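Local atomic coordinates of uncharacterized protein (PDB entry 4MVE), a protein that is of unknown function but carries GXWXG and DUF4334 family regions and folds largely as a large antiparallel beta sheet with flanking helices. Residues F39-D53 with Q139-R151. Numbering follows the deposited sequence.
Sequences FMLGTWRGGIFDRGD and QPDILYFHLTRER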
loop_
_atom_site.group_PDB
_atom_site.type_symbol
_atom_site.label_atom_id
_atom_site.label_comp_id
_atom_site.label_asym_id
_atom_site.label_seq_id
_atom_site.Cartn_x
_atom_site.Cartn_y
_atom_site.Cartn_z
ATOM N N PHE A 39 -10.532 -4.997 -7.905
ATOM C CA PHE A 39 -9.624 -6.003 -7.330
ATOM C C PHE A 39 -9.200 -5.604 -5.901
ATOM O O PHE A 39 -8.897 -6.471 -5.078
ATOM C CB PHE A 39 -8.375 -6.127 -8.224
ATOM C CG PHE A 39 -7.290 -7.074 -7.749
ATOM C CD1 PHE A 39 -7.252 -8.393 -8.192
ATOM C CD2 PHE A 39 -6.254 -6.619 -6.935
ATOM C CE1 PHE A 39 -6.234 -9.259 -7.763
ATOM C CE2 PHE A 39 -5.238 -7.478 -6.524
ATOM C CZ PHE A 39 -5.231 -8.791 -6.935
HETATM N N MSE A 40 -9.145 -4.290 -5.630
HETATM C CA MSE A 40 -8.741 -3.774 -4.342
HETATM C C MSE A 40 -9.842 -3.817 -3.292
HETATM O O MSE A 40 -9.521 -3.623 -2.118
HETATM C CB MSE A 40 -8.231 -2.319 -4.469
HETATM C CG MSE A 40 -7.006 -2.159 -5.364
HETATM SE SE MSE A 40 -5.493 -3.279 -4.861
HETATM C CE MSE A 40 -5.323 -2.844 -2.873
ATOM N N LEU A 41 -11.134 -4.023 -3.687
ATOM C CA LEU A 41 -12.240 -3.982 -2.734
ATOM C C LEU A 41 -12.074 -5.060 -1.607
ATOM O O LEU A 41 -11.814 -6.229 -1.884
ATOM C CB LEU A 41 -13.608 -4.052 -3.430
ATOM C CG LEU A 41 -13.895 -2.904 -4.459
ATOM C CD1 LEU A 41 -15.259 -3.047 -5.095
ATOM C CD2 LEU A 41 -13.817 -1.555 -3.824
ATOM N N GLY A 42 -12.120 -4.597 -0.361
ATOM C CA GLY A 42 -11.954 -5.438 0.823
ATOM C C GLY A 42 -10.996 -4.864 1.842
ATOM O O GLY A 42 -10.488 -3.746 1.674
ATOM N N THR A 43 -10.739 -5.629 2.908
ATOM C CA THR A 43 -9.830 -5.238 3.974
ATOM C C THR A 43 -8.483 -5.903 3.736
ATOM O O THR A 43 -8.424 -7.091 3.374
ATOM C CB THR A 43 -10.436 -5.563 5.348
ATOM O OG1 THR A 43 -11.631 -4.800 5.470
ATOM C CG2 THR A 43 -9.505 -5.201 6.517
ATOM N N TRP A 44 -7.403 -5.124 3.925
ATOM C CA TRP A 44 -6.030 -5.599 3.732
ATOM C C TRP A 44 -5.130 -5.248 4.912
ATOM O O TRP A 44 -5.238 -4.147 5.478
ATOM C CB TRP A 44 -5.400 -5.012 2.446
ATOM C CG TRP A 44 -6.137 -5.271 1.168
ATOM C CD1 TRP A 44 -7.330 -4.730 0.793
ATOM C CD2 TRP A 44 -5.639 -5.989 0.011
ATOM N NE1 TRP A 44 -7.635 -5.095 -0.504
ATOM C CE2 TRP A 44 -6.620 -5.877 -1.005
ATOM C CE3 TRP A 44 -4.433 -6.663 -0.282
ATOM C CZ2 TRP A 44 -6.452 -6.447 -2.283
ATOM C CZ3 TRP A 44 -4.268 -7.227 -1.544
ATOM C CH2 TRP A 44 -5.272 -7.115 -2.530
ATOM N N ARG A 45 -4.228 -6.182 5.259
ATOM C CA ARG A 45 -3.184 -6.025 6.287
ATOM C C ARG A 45 -1.922 -5.455 5.593
ATOM O O ARG A 45 -1.494 -5.958 4.538
ATOM C CB ARG A 45 -2.874 -7.358 6.996
ATOM C CG ARG A 45 -1.753 -7.202 8.041
ATOM C CD ARG A 45 -1.487 -8.460 8.873
ATOM N NE ARG A 45 -0.838 -9.537 8.113
ATOM C CZ ARG A 45 -1.450 -10.647 7.705
ATOM N NH1 ARG A 45 -2.737 -10.839 7.966
ATOM N NH2 ARG A 45 -0.776 -11.576 7.039
ATOM N N GLY A 46 -1.380 -4.390 6.168
ATOM C CA GLY A 46 -0.229 -3.711 5.595
ATOM C C GLY A 46 1.058 -3.937 6.333
ATOM O O GLY A 46 1.050 -4.289 7.511
ATOM N N GLY A 47 2.140 -3.763 5.602
ATOM C CA GLY A 47 3.506 -3.868 6.082
ATOM C C GLY A 47 4.379 -2.993 5.218
ATOM O O GLY A 47 3.953 -2.540 4.146
ATOM N N ILE A 48 5.582 -2.706 5.692
ATOM C CA ILE A 48 6.472 -1.776 5.012
ATOM C C ILE A 48 7.805 -2.434 4.702
ATOM O O ILE A 48 8.341 -3.162 5.534
ATOM C CB ILE A 48 6.653 -0.519 5.922
ATOM C CG1 ILE A 48 5.315 0.178 6.188
ATOM C CG2 ILE A 48 7.647 0.470 5.324
ATOM C CD1 ILE A 48 5.296 1.015 7.466
ATOM N N PHE A 49 8.375 -2.115 3.546
ATOM C CA PHE A 49 9.660 -2.697 3.145
ATOM C C PHE A 49 10.861 -2.027 3.832
ATOM O O PHE A 49 11.827 -2.712 4.094
ATOM C CB PHE A 49 9.839 -2.643 1.620
ATOM C CG PHE A 49 8.916 -3.590 0.890
ATOM C CD1 PHE A 49 9.173 -4.967 0.869
ATOM C CD2 PHE A 49 7.836 -3.105 0.155
ATOM C CE1 PHE A 49 8.333 -5.841 0.167
ATOM C CE2 PHE A 49 7.008 -3.982 -0.567
ATOM C CZ PHE A 49 7.265 -5.344 -0.557
ATOM N N ASP A 50 10.832 -0.692 4.047
ATOM C CA ASP A 50 11.915 0.023 4.713
ATOM C C ASP A 50 11.377 0.720 5.967
ATOM O O ASP A 50 10.772 1.792 5.886
ATOM C CB ASP A 50 12.571 1.014 3.741
ATOM C CG ASP A 50 13.636 1.924 4.337
ATOM O OD1 ASP A 50 14.252 1.539 5.379
ATOM O OD2 ASP A 50 13.875 3.003 3.758
ATOM N N ARG A 51 11.633 0.112 7.121
ATOM C CA ARG A 51 11.135 0.566 8.408
ATOM C C ARG A 51 11.974 1.719 9.023
ATOM O O ARG A 51 11.586 2.235 10.075
ATOM C CB ARG A 51 11.005 -0.622 9.394
ATOM C CG ARG A 51 9.752 -1.445 9.059
ATOM C CD ARG A 51 9.435 -2.590 9.994
ATOM N NE ARG A 51 10.352 -3.728 9.866
ATOM C CZ ARG A 51 10.219 -4.739 9.006
ATOM N NH1 ARG A 51 9.242 -4.733 8.104
ATOM N NH2 ARG A 51 11.097 -5.732 9.002
ATOM N N GLY A 52 13.059 2.129 8.353
ATOM C CA GLY A 52 13.896 3.236 8.807
ATOM C C GLY A 52 13.429 4.605 8.342
ATOM O O GLY A 52 13.969 5.622 8.792
ATOM N N ASP A 53 12.428 4.648 7.434
ATOM C CA ASP A 53 11.859 5.879 6.884
ATOM C C ASP A 53 10.986 6.598 7.962
ATOM O O ASP A 53 10.349 5.940 8.789
ATOM C CB ASP A 53 11.035 5.566 5.593
ATOM C CG ASP A 53 10.175 6.731 5.079
ATOM O OD1 ASP A 53 10.729 7.850 4.883
ATOM O OD2 ASP A 53 8.936 6.553 4.962
ATOM N N GLN A 139 8.343 14.342 -1.809
ATOM C CA GLN A 139 9.206 13.182 -1.532
ATOM C C GLN A 139 10.165 12.967 -2.679
ATOM O O GLN A 139 9.736 12.877 -3.830
ATOM C CB GLN A 139 8.420 11.903 -1.250
ATOM C CG GLN A 139 7.798 11.832 0.145
ATOM C CD GLN A 139 8.752 11.463 1.260
ATOM O OE1 GLN A 139 9.960 11.243 1.068
ATOM N NE2 GLN A 139 8.213 11.378 2.468
ATOM N N PRO A 140 11.489 12.958 -2.400
ATOM C CA PRO A 140 12.453 12.821 -3.503
ATOM C C PRO A 140 12.269 11.509 -4.239
ATOM O O PRO A 140 12.454 11.472 -5.458
ATOM C CB PRO A 140 13.824 12.911 -2.810
ATOM C CG PRO A 140 13.561 12.586 -1.382
ATOM C CD PRO A 140 12.166 13.044 -1.087
ATOM N N ASP A 141 11.837 10.451 -3.511
ATOM C CA ASP A 141 11.671 9.124 -4.083
ATOM C C ASP A 141 10.323 8.501 -3.760
ATOM O O ASP A 141 9.757 8.736 -2.689
ATOM C CB ASP A 141 12.775 8.187 -3.538
ATOM C CG ASP A 141 14.151 8.823 -3.393
ATOM O OD1 ASP A 141 14.775 9.119 -4.434
ATOM O OD2 ASP A 141 14.591 9.044 -2.228
ATOM N N ILE A 142 9.865 7.613 -4.655
ATOM C CA ILE A 142 8.688 6.776 -4.442
ATOM C C ILE A 142 9.027 5.791 -3.293
ATOM O O ILE A 142 10.107 5.230 -3.321
ATOM C CB ILE A 142 8.353 6.009 -5.767
ATOM C CG1 ILE A 142 7.993 6.967 -6.961
ATOM C CG2 ILE A 142 7.327 4.863 -5.543
ATOM C CD1 ILE A 142 6.796 7.906 -6.810
ATOM N N LEU A 143 8.138 5.577 -2.311
ATOM C CA LEU A 143 8.417 4.615 -1.237
ATOM C C LEU A 143 7.412 3.421 -1.342
ATOM O O LEU A 143 6.293 3.573 -1.822
ATOM C CB LEU A 143 8.429 5.301 0.153
ATOM C CG LEU A 143 9.433 6.507 0.284
ATOM C CD1 LEU A 143 9.157 7.345 1.530
ATOM C CD2 LEU A 143 10.912 6.052 0.272
ATOM N N TYR A 144 7.836 2.241 -0.931
ATOM C CA TYR A 144 7.041 1.049 -1.138
ATOM C C TYR A 144 6.516 0.434 0.134
ATOM O O TYR A 144 7.206 0.405 1.143
ATOM C CB TYR A 144 7.877 -0.001 -1.918
ATOM C CG TYR A 144 8.293 0.516 -3.276
ATOM C CD1 TYR A 144 7.441 0.421 -4.372
ATOM C CD2 TYR A 144 9.517 1.151 -3.455
ATOM C CE1 TYR A 144 7.804 0.937 -5.615
ATOM C CE2 TYR A 144 9.868 1.713 -4.678
ATOM C CZ TYR A 144 9.012 1.600 -5.758
ATOM O OH TYR A 144 9.362 2.170 -6.960
ATOM N N PHE A 145 5.314 -0.127 0.050
ATOM C CA PHE A 145 4.706 -0.862 1.149
ATOM C C PHE A 145 3.958 -2.079 0.568
ATOM O O PHE A 145 3.851 -2.206 -0.653
ATOM C CB PHE A 145 3.799 0.061 2.008
ATOM C CG PHE A 145 2.573 0.567 1.287
ATOM C CD1 PHE A 145 2.613 1.761 0.555
ATOM C CD2 PHE A 145 1.372 -0.148 1.335
ATOM C CE1 PHE A 145 1.481 2.226 -0.127
ATOM C CE2 PHE A 145 0.245 0.302 0.641
ATOM C CZ PHE A 145 0.300 1.495 -0.074
ATOM N N HIS A 146 3.429 -2.968 1.424
ATOM C CA HIS A 146 2.718 -4.114 0.856
ATOM C C HIS A 146 1.381 -4.310 1.538
ATOM O O HIS A 146 1.178 -3.776 2.611
ATOM C CB HIS A 146 3.573 -5.402 0.885
ATOM C CG HIS A 146 4.244 -5.712 2.193
ATOM N ND1 HIS A 146 3.549 -6.288 3.246
ATOM C CD2 HIS A 146 5.529 -5.529 2.573
ATOM C CE1 HIS A 146 4.431 -6.445 4.216
ATOM N NE2 HIS A 146 5.634 -6.016 3.852
ATOM N N LEU A 147 0.435 -4.990 0.856
ATOM C CA LEU A 147 -0.885 -5.323 1.375
ATOM C C LEU A 147 -1.191 -6.772 1.090
ATOM O O LEU A 147 -0.960 -7.242 -0.025
ATOM C CB LEU A 147 -2.006 -4.423 0.794
ATOM C CG LEU A 147 -1.909 -2.895 0.989
ATOM C CD1 LEU A 147 -2.921 -2.167 0.082
ATOM C CD2 LEU A 147 -2.019 -2.484 2.489
ATOM N N THR A 148 -1.771 -7.449 2.090
ATOM C CA THR A 148 -2.228 -8.849 2.106
ATOM C C THR A 148 -3.727 -8.843 2.390
ATOM O O THR A 148 -4.164 -8.263 3.379
ATOM C CB THR A 148 -1.437 -9.676 3.131
ATOM O OG1 THR A 148 -0.057 -9.525 2.796
ATOM C CG2 THR A 148 -1.823 -11.184 3.101
ATOM N N ARG A 149 -4.500 -9.428 1.485
ATOM C CA ARG A 149 -5.954 -9.457 1.559
ATOM C C ARG A 149 -6.440 -10.340 2.716
ATOM O O ARG A 149 -5.971 -11.467 2.872
ATOM C CB ARG A 149 -6.536 -9.956 0.214
ATOM C CG ARG A 149 -8.046 -9.772 0.065
ATOM C CD ARG A 149 -8.647 -10.567 -1.094
ATOM N NE ARG A 149 -8.039 -10.268 -2.404
ATOM C CZ ARG A 149 -8.408 -9.278 -3.213
ATOM N NH1 ARG A 149 -9.371 -8.434 -2.852
ATOM N NH2 ARG A 149 -7.814 -9.121 -4.389
ATOM N N GLU A 150 -7.360 -9.803 3.541
ATOM C CA GLU A 150 -8.019 -10.543 4.627
ATOM C C GLU A 150 -8.997 -11.522 3.995
ATOM O O GLU A 150 -9.778 -11.113 3.135
ATOM C CB GLU A 150 -8.791 -9.584 5.552
ATOM C CG GLU A 150 -8.089 -9.115 6.814
ATOM C CD GLU A 150 -9.015 -8.429 7.813
ATOM O OE1 GLU A 150 -8.493 -7.813 8.770
ATOM O OE2 GLU A 150 -10.256 -8.486 7.636
ATOM N N ARG A 151 -8.953 -12.800 4.391
ATOM C CA ARG A 151 -9.824 -13.864 3.875
ATOM C C ARG A 151 -10.410 -14.678 5.026
ATOM O O ARG A 151 -11.530 -14.415 5.460
ATOM C CB ARG A 151 -9.059 -14.779 2.905
ATOM C CG ARG A 151 -8.844 -14.167 1.523
ATOM C CD ARG A 151 -8.008 -15.061 0.631
ATOM N NE ARG A 151 -8.803 -15.716 -0.415
ATOM C CZ ARG A 151 -8.396 -16.765 -1.128
ATOM N NH1 ARG A 151 -7.200 -17.301 -0.914
ATOM N NH2 ARG A 151 -9.188 -17.295 -2.051
HETATM O O HOH W 1 -11.554 -8.652 -0.522
HETATM O O HOH W 2 -11.157 -8.714 2.200
HETATM O O HOH W 3 1.103 -7.232 3.842
HETATM O O HOH W 4 9.259 1.186 2.363
#
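Phe39 O is gripped end-on by the guanidinium of Arg149, with NH1 at 3.0 Å and NH2 at 2.9 Å. The two segments form an antiparallel strand pair, 42-48 with 143-149, in the large antiparallel sheet. The pair joins the GXWXG region, whose Gly42, Trp44 and Gly46 spell the motif, to the DUF4334 region. NH2 of Arg149 also sits over the centre of the Phe39 ring, a cation-pi contact, and hydrogen-bonds Asp127 O. With CG anti to the backbone N (chi1 -168°) and a bend at chi3, the arginine lies over one face of Trp44. Its CB makes a CH-pi contact there, while CE of selenomethionine Met40 lies on the opposite face, toward the rim. Trp44 NE1 donates to Met40 O.

Paired backbone bonds join Arg45 with Thr148 and Gly47 with His146; Arg45 N to Thr148 O is 2.8 Å. Glycine at 47 lets the His146 imidazole lie over the backbone, with His146 CE1 3.3 Å from Gly47 CA. The edge of that ring meets the face of Phe49, planes 71° apart. His146 NE2 is buried without a polar partner. ND1 of His146, by contrast, is 2.7 Å from a water that also bonds Arg45 O and Thr148 OG1.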